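Local structure of carbohydrate-binding protein (Flavonifractor plautii, 6N1B) at residues N65-W70 with H96-E101; D349-V354 with Y391-F396. The protein probably removes the acetyl group from N-acetylgalactosamine of the A blood-group antigen, a step in converting A-type blood to universal O type. All blocks are in the same frame, centred on the assembly; numbering follows the deposited sequence.

Interaction 1: N65-W70 with H96-E101; sequences NGYRYW and HWVEPE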
# COMPACT_ATOMS: atom_id res chain seq x y z
N ASN A 65 4.71 6.68 19.71
CA ASN A 65 6.04 7.34 19.59
C ASN A 65 5.88 8.75 18.99
O ASN A 65 6.67 9.19 18.13
CB ASN A 65 6.97 6.47 18.73
CG ASN A 65 7.24 5.15 19.44
OD1 ASN A 65 6.88 4.00 18.89
ND2 ASN A 65 7.80 5.23 20.58
N GLY A 66 4.92 9.47 19.56
CA GLY A 66 4.73 10.88 19.26
C GLY A 66 3.77 11.27 18.18
O GLY A 66 3.50 12.44 18.05
N TYR A 67 3.28 10.32 17.41
CA TYR A 67 2.46 10.65 16.23
C TYR A 67 1.26 9.71 16.06
O TYR A 67 1.43 8.48 16.28
CB TYR A 67 3.30 10.58 14.94
CG TYR A 67 4.46 11.52 14.91
CD1 TYR A 67 4.23 12.84 14.53
CD2 TYR A 67 5.72 11.14 15.25
CE1 TYR A 67 5.28 13.74 14.59
CE2 TYR A 67 6.82 12.03 15.17
CZ TYR A 67 6.58 13.33 14.85
OH TYR A 67 7.63 14.23 14.84
N ARG A 68 0.14 10.22 15.64
CA ARG A 68 -1.03 9.41 15.39
C ARG A 68 -1.04 8.83 13.96
O ARG A 68 -1.80 7.87 13.70
CB ARG A 68 -2.36 10.23 15.55
CG ARG A 68 -2.61 10.59 16.99
CD ARG A 68 -4.03 11.25 17.06
NE ARG A 68 -4.22 12.04 18.26
CZ ARG A 68 -5.43 12.53 18.61
NH1 ARG A 68 -6.52 12.25 17.85
NH2 ARG A 68 -5.48 13.33 19.66
N TYR A 69 -0.21 9.35 13.03
CA TYR A 69 -0.15 8.84 11.65
C TYR A 69 1.23 8.32 11.42
O TYR A 69 2.27 8.99 11.63
CB TYR A 69 -0.41 9.90 10.65
CG TYR A 69 -1.74 10.59 10.74
CD1 TYR A 69 -2.00 11.61 11.65
CD2 TYR A 69 -2.80 10.37 9.83
CE1 TYR A 69 -3.18 12.33 11.66
CE2 TYR A 69 -3.95 11.06 9.78
CZ TYR A 69 -4.15 12.05 10.73
OH TYR A 69 -5.31 12.80 10.67
N TRP A 70 1.30 7.09 10.86
CA TRP A 70 2.56 6.42 10.45
C TRP A 70 2.38 5.92 9.04
O TRP A 70 1.28 5.36 8.77
CB TRP A 70 2.92 5.29 11.40
CG TRP A 70 3.40 5.86 12.72
CD1 TRP A 70 2.65 6.35 13.77
CD2 TRP A 70 4.78 6.11 13.04
NE1 TRP A 70 3.49 6.90 14.69
CE2 TRP A 70 4.80 6.75 14.31
CE3 TRP A 70 5.99 5.85 12.43
CZ2 TRP A 70 6.00 7.16 14.92
CZ3 TRP A 70 7.18 6.20 13.06
CH2 TRP A 70 7.16 6.85 14.28
N HIS A 96 1.50 16.53 6.37
CA HIS A 96 2.90 16.91 6.47
C HIS A 96 3.65 15.78 7.14
O HIS A 96 3.40 15.48 8.31
CB HIS A 96 3.02 18.22 7.29
CG HIS A 96 2.17 19.31 6.73
ND1 HIS A 96 0.93 19.61 7.23
CD2 HIS A 96 2.36 20.08 5.63
CE1 HIS A 96 0.44 20.62 6.50
NE2 HIS A 96 1.29 20.92 5.52
N TRP A 97 4.53 15.13 6.44
CA TRP A 97 5.19 13.91 6.90
C TRP A 97 6.63 14.26 7.26
O TRP A 97 7.30 15.06 6.56
CB TRP A 97 5.17 12.90 5.75
CG TRP A 97 3.80 12.44 5.39
CD1 TRP A 97 3.02 12.92 4.37
CD2 TRP A 97 3.00 11.50 6.09
NE1 TRP A 97 1.76 12.37 4.40
CE2 TRP A 97 1.72 11.46 5.44
CE3 TRP A 97 3.20 10.71 7.22
CZ2 TRP A 97 0.73 10.60 5.88
CZ3 TRP A 97 2.22 9.86 7.59
CH2 TRP A 97 0.97 9.81 6.98
N VAL A 98 7.15 13.63 8.30
CA VAL A 98 8.52 13.80 8.72
C VAL A 98 9.20 12.46 8.98
O VAL A 98 8.51 11.47 9.31
CB VAL A 98 8.59 14.66 10.02
CG1 VAL A 98 8.06 16.04 9.77
CG2 VAL A 98 7.91 14.02 11.21
N GLU A 99 10.49 12.42 8.89
CA GLU A 99 11.25 11.24 9.30
C GLU A 99 11.48 11.36 10.80
O GLU A 99 12.11 12.33 11.21
CB GLU A 99 12.56 11.16 8.48
CG GLU A 99 12.36 10.98 7.04
CD GLU A 99 13.59 11.00 6.22
OE1 GLU A 99 14.11 12.10 5.97
OE2 GLU A 99 13.86 10.01 5.57
N PRO A 100 11.03 10.39 11.61
CA PRO A 100 11.28 10.51 13.04
C PRO A 100 12.77 10.72 13.37
O PRO A 100 13.66 10.21 12.71
CB PRO A 100 10.81 9.15 13.62
CG PRO A 100 9.86 8.57 12.54
CD PRO A 100 10.28 9.15 11.21
N GLU A 101 13.04 11.42 14.45
CA GLU A 101 14.42 11.72 14.84
C GLU A 101 15.13 10.42 15.12
O GLU A 101 14.64 9.51 15.86
CB GLU A 101 14.42 12.52 16.08
CG GLU A 101 15.84 12.80 16.52
CD GLU A 101 15.95 14.01 17.41
OE1 GLU A 101 15.22 14.10 18.44
OE2 GLU A 101 16.80 14.87 17.05
O HOH W 1 10.56 12.60 15.77
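Trp70 and Trp97 come nearest along the backbone, with 8.7 Å between Trp70 CA and Trp97 CA, and no hydrogen bond runs directly between 65-70 and 96-101. Strand 87-91 links them instead: Tyr69 is backbone-bonded to Ser91, and Val98 to Ala90. The contact is therefore made by side chains. The CA-CB bond of Trp70 points away from 96-101, but chi1 of -73° sets CG anti to the carbonyl carbon and the indole swings back. Its six-membered ring meets the proline ring: CZ3 and CH2 of Trp70 each lie 3.6 Å from Pro100 CG. The indole is tied to its own segment, because Trp70 NE1 donates to Tyr67 O at 3.0 Å. That bond is bent (139°), and the donor sits above the carbonyl plane. Trp97 also starts away and returns through its ring. Trp97 CH2 packs on Tyr69 CB at 3.9 Å, at the root of the tyrosine. The Trp97 indole has other partners: NE1 bonds to Gln36 and the ring stacks with Phe38. Nearer the surface, Tyr67 and Val98 cross at about a right angle, with Tyr67 OH 3.6 Å from Val98 CG2. A water accepts from Glu101 N at 3.0 Å and lies in the plane of the Tyr67 ring, at a weak 3.5 Å from Tyr67 OH. These side chains join a three-stranded blade of the five-bladed beta-propeller to the loop that follows it. One water bridges the segments, weakly on the Tyr67 side, so their fit rests mainly on shape and apolar burial.

Interaction 2: D349-V354 with Y391-F396; sequences DGTMRV and YAENSF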
# COMPACT_ATOMS: atom_id res chain seq x y z
N ASP A 349 -21.71 7.18 9.01
CA ASP A 349 -21.63 8.47 8.41
C ASP A 349 -20.19 8.98 8.45
O ASP A 349 -19.99 10.18 8.74
CB ASP A 349 -22.63 9.44 9.06
CG ASP A 349 -22.79 10.73 8.31
OD1 ASP A 349 -22.60 10.74 7.06
OD2 ASP A 349 -23.07 11.73 8.99
N GLY A 350 -19.22 8.16 8.14
CA GLY A 350 -17.85 8.53 8.29
C GLY A 350 -17.26 9.22 7.05
O GLY A 350 -17.94 9.53 6.08
N THR A 351 -15.90 9.39 7.09
CA THR A 351 -15.19 10.04 6.03
C THR A 351 -14.13 9.05 5.49
O THR A 351 -13.36 8.52 6.24
CB THR A 351 -14.53 11.31 6.57
OG1 THR A 351 -15.49 12.21 7.10
CG2 THR A 351 -13.76 12.02 5.49
N MET A 352 -14.14 8.90 4.14
CA MET A 352 -13.13 8.07 3.46
C MET A 352 -11.90 8.97 3.22
O MET A 352 -12.02 9.95 2.44
CB MET A 352 -13.69 7.54 2.19
CG MET A 352 -14.57 6.39 2.49
SD MET A 352 -13.88 4.82 2.95
CE MET A 352 -13.21 4.25 1.41
N ARG A 353 -10.77 8.60 3.79
CA ARG A 353 -9.48 9.31 3.67
C ARG A 353 -8.58 8.45 2.84
O ARG A 353 -8.29 7.32 3.27
CB ARG A 353 -8.91 9.66 4.99
CG ARG A 353 -9.85 10.53 5.86
CD ARG A 353 -9.23 10.95 7.15
NE ARG A 353 -8.10 11.83 6.95
CZ ARG A 353 -7.32 12.23 7.95
NH1 ARG A 353 -7.55 11.88 9.16
NH2 ARG A 353 -6.23 13.04 7.71
N VAL A 354 -8.11 8.93 1.67
CA VAL A 354 -7.41 8.09 0.71
C VAL A 354 -6.10 8.70 0.36
O VAL A 354 -6.05 9.80 -0.25
CB VAL A 354 -8.24 7.76 -0.53
CG1 VAL A 354 -7.49 6.86 -1.48
CG2 VAL A 354 -9.62 7.18 -0.10
N TYR A 391 -3.61 12.79 -2.22
CA TYR A 391 -4.64 12.56 -1.28
C TYR A 391 -5.97 12.93 -1.85
O TYR A 391 -6.12 13.91 -2.62
CB TYR A 391 -4.37 13.40 -0.00
CG TYR A 391 -5.38 13.22 1.13
CD1 TYR A 391 -5.37 12.12 1.96
CD2 TYR A 391 -6.38 14.17 1.31
CE1 TYR A 391 -6.34 11.93 2.93
CE2 TYR A 391 -7.35 13.98 2.34
CZ TYR A 391 -7.28 12.86 3.15
OH TYR A 391 -8.27 12.70 4.15
N ALA A 392 -7.03 12.16 -1.49
CA ALA A 392 -8.40 12.44 -1.83
C ALA A 392 -9.30 12.05 -0.68
O ALA A 392 -8.94 11.22 0.14
CB ALA A 392 -8.72 11.66 -3.09
N GLU A 393 -10.52 12.61 -0.67
CA GLU A 393 -11.37 12.39 0.48
C GLU A 393 -12.81 12.59 0.10
O GLU A 393 -13.11 13.43 -0.81
CB GLU A 393 -11.03 13.47 1.56
CG GLU A 393 -11.69 13.24 2.95
CD GLU A 393 -11.31 14.44 3.88
OE1 GLU A 393 -10.12 14.46 4.30
OE2 GLU A 393 -12.22 15.24 4.12
N ASN A 394 -13.75 11.96 0.81
CA ASN A 394 -15.16 12.34 0.68
C ASN A 394 -15.89 11.75 1.90
O ASN A 394 -15.38 10.78 2.53
CB ASN A 394 -15.81 11.80 -0.63
CG ASN A 394 -17.01 12.58 -1.09
OD1 ASN A 394 -17.45 13.56 -0.39
ND2 ASN A 394 -17.51 12.24 -2.25
N SER A 395 -17.09 12.24 2.14
CA SER A 395 -18.05 11.55 2.96
C SER A 395 -18.26 10.13 2.40
O SER A 395 -18.40 10.00 1.18
CB SER A 395 -19.40 12.34 2.91
OG SER A 395 -20.52 11.64 2.99
N PHE A 396 -18.31 9.17 3.28
CA PHE A 396 -18.60 7.78 2.84
C PHE A 396 -19.98 7.74 2.14
O PHE A 396 -20.08 7.14 1.02
CB PHE A 396 -18.62 6.87 4.06
CG PHE A 396 -19.06 5.45 3.69
CD1 PHE A 396 -18.20 4.60 3.10
CD2 PHE A 396 -20.34 5.00 3.95
CE1 PHE A 396 -18.59 3.24 2.79
CE2 PHE A 396 -20.72 3.75 3.57
CZ PHE A 396 -19.85 2.91 2.99
O HOH W 2 -20.66 9.90 5.33
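Met352 and Asn394 form a hydrogen-bonded antiparallel pair: Met352 N gives to Asn394 O at 2.8 Å, and Asn394 N returns to Met352 O at 3.1 Å. Val354 and Ala392 pair the same way, with Ala392 N donating to Val354 O at 2.8 Å and Val354 N giving to Ala392 O at 2.9 Å. Past the strand end, Phe396 N gives a nearly straight bond (173°) to Gly350 O. A water donates to that same Gly350 O and to Asp349 OD1, and accepts from Ser395 OG. Ser395 OG also caps helix 396-404 at its N-cap, taking the N-H of Glu398. Strands 351-361 and 385-395 are neighbours in a four-stranded propeller blade, whose edge strand 30-31 comes from the N-terminus. On the face of Arg353 and Glu393, Tyr391 OH is gripped twice. It accepts from Arg353 NE at 2.9 Å, in the guanidinium plane, and donates to the anti lone pair of Glu393 OE1 at 2.6 Å. The bend of Arg353 at chi3 (65°) helps bring NE to the hydroxyl, with guanidinium and phenol planes 82° apart. NH1 of Arg353 makes a salt bridge with Glu342. On the other face, Met352 CG packs at the edge of the Phe396 ring.

Both contacts are partly buried, and they belong to different blades of the propeller. Interaction 2 lies within one sheet, so paired backbone amides and carbonyls carry it, and a polar side-chain network lies on one face. Interaction 1 joins a strand to a loop across an intervening strand, and its chemistry is mostly aromatic and apolar. Its surface end is the tyrosine-valine pair, while both tryptophans and the proline are buried. The two centres are about 21 Å apart, yet the contacts touch: Tyr69 OH lies 2.9 Å from Arg353 NH1, a probable hydrogen bond. It links strand 67-75 to strand 351-361, and so one blade to the other.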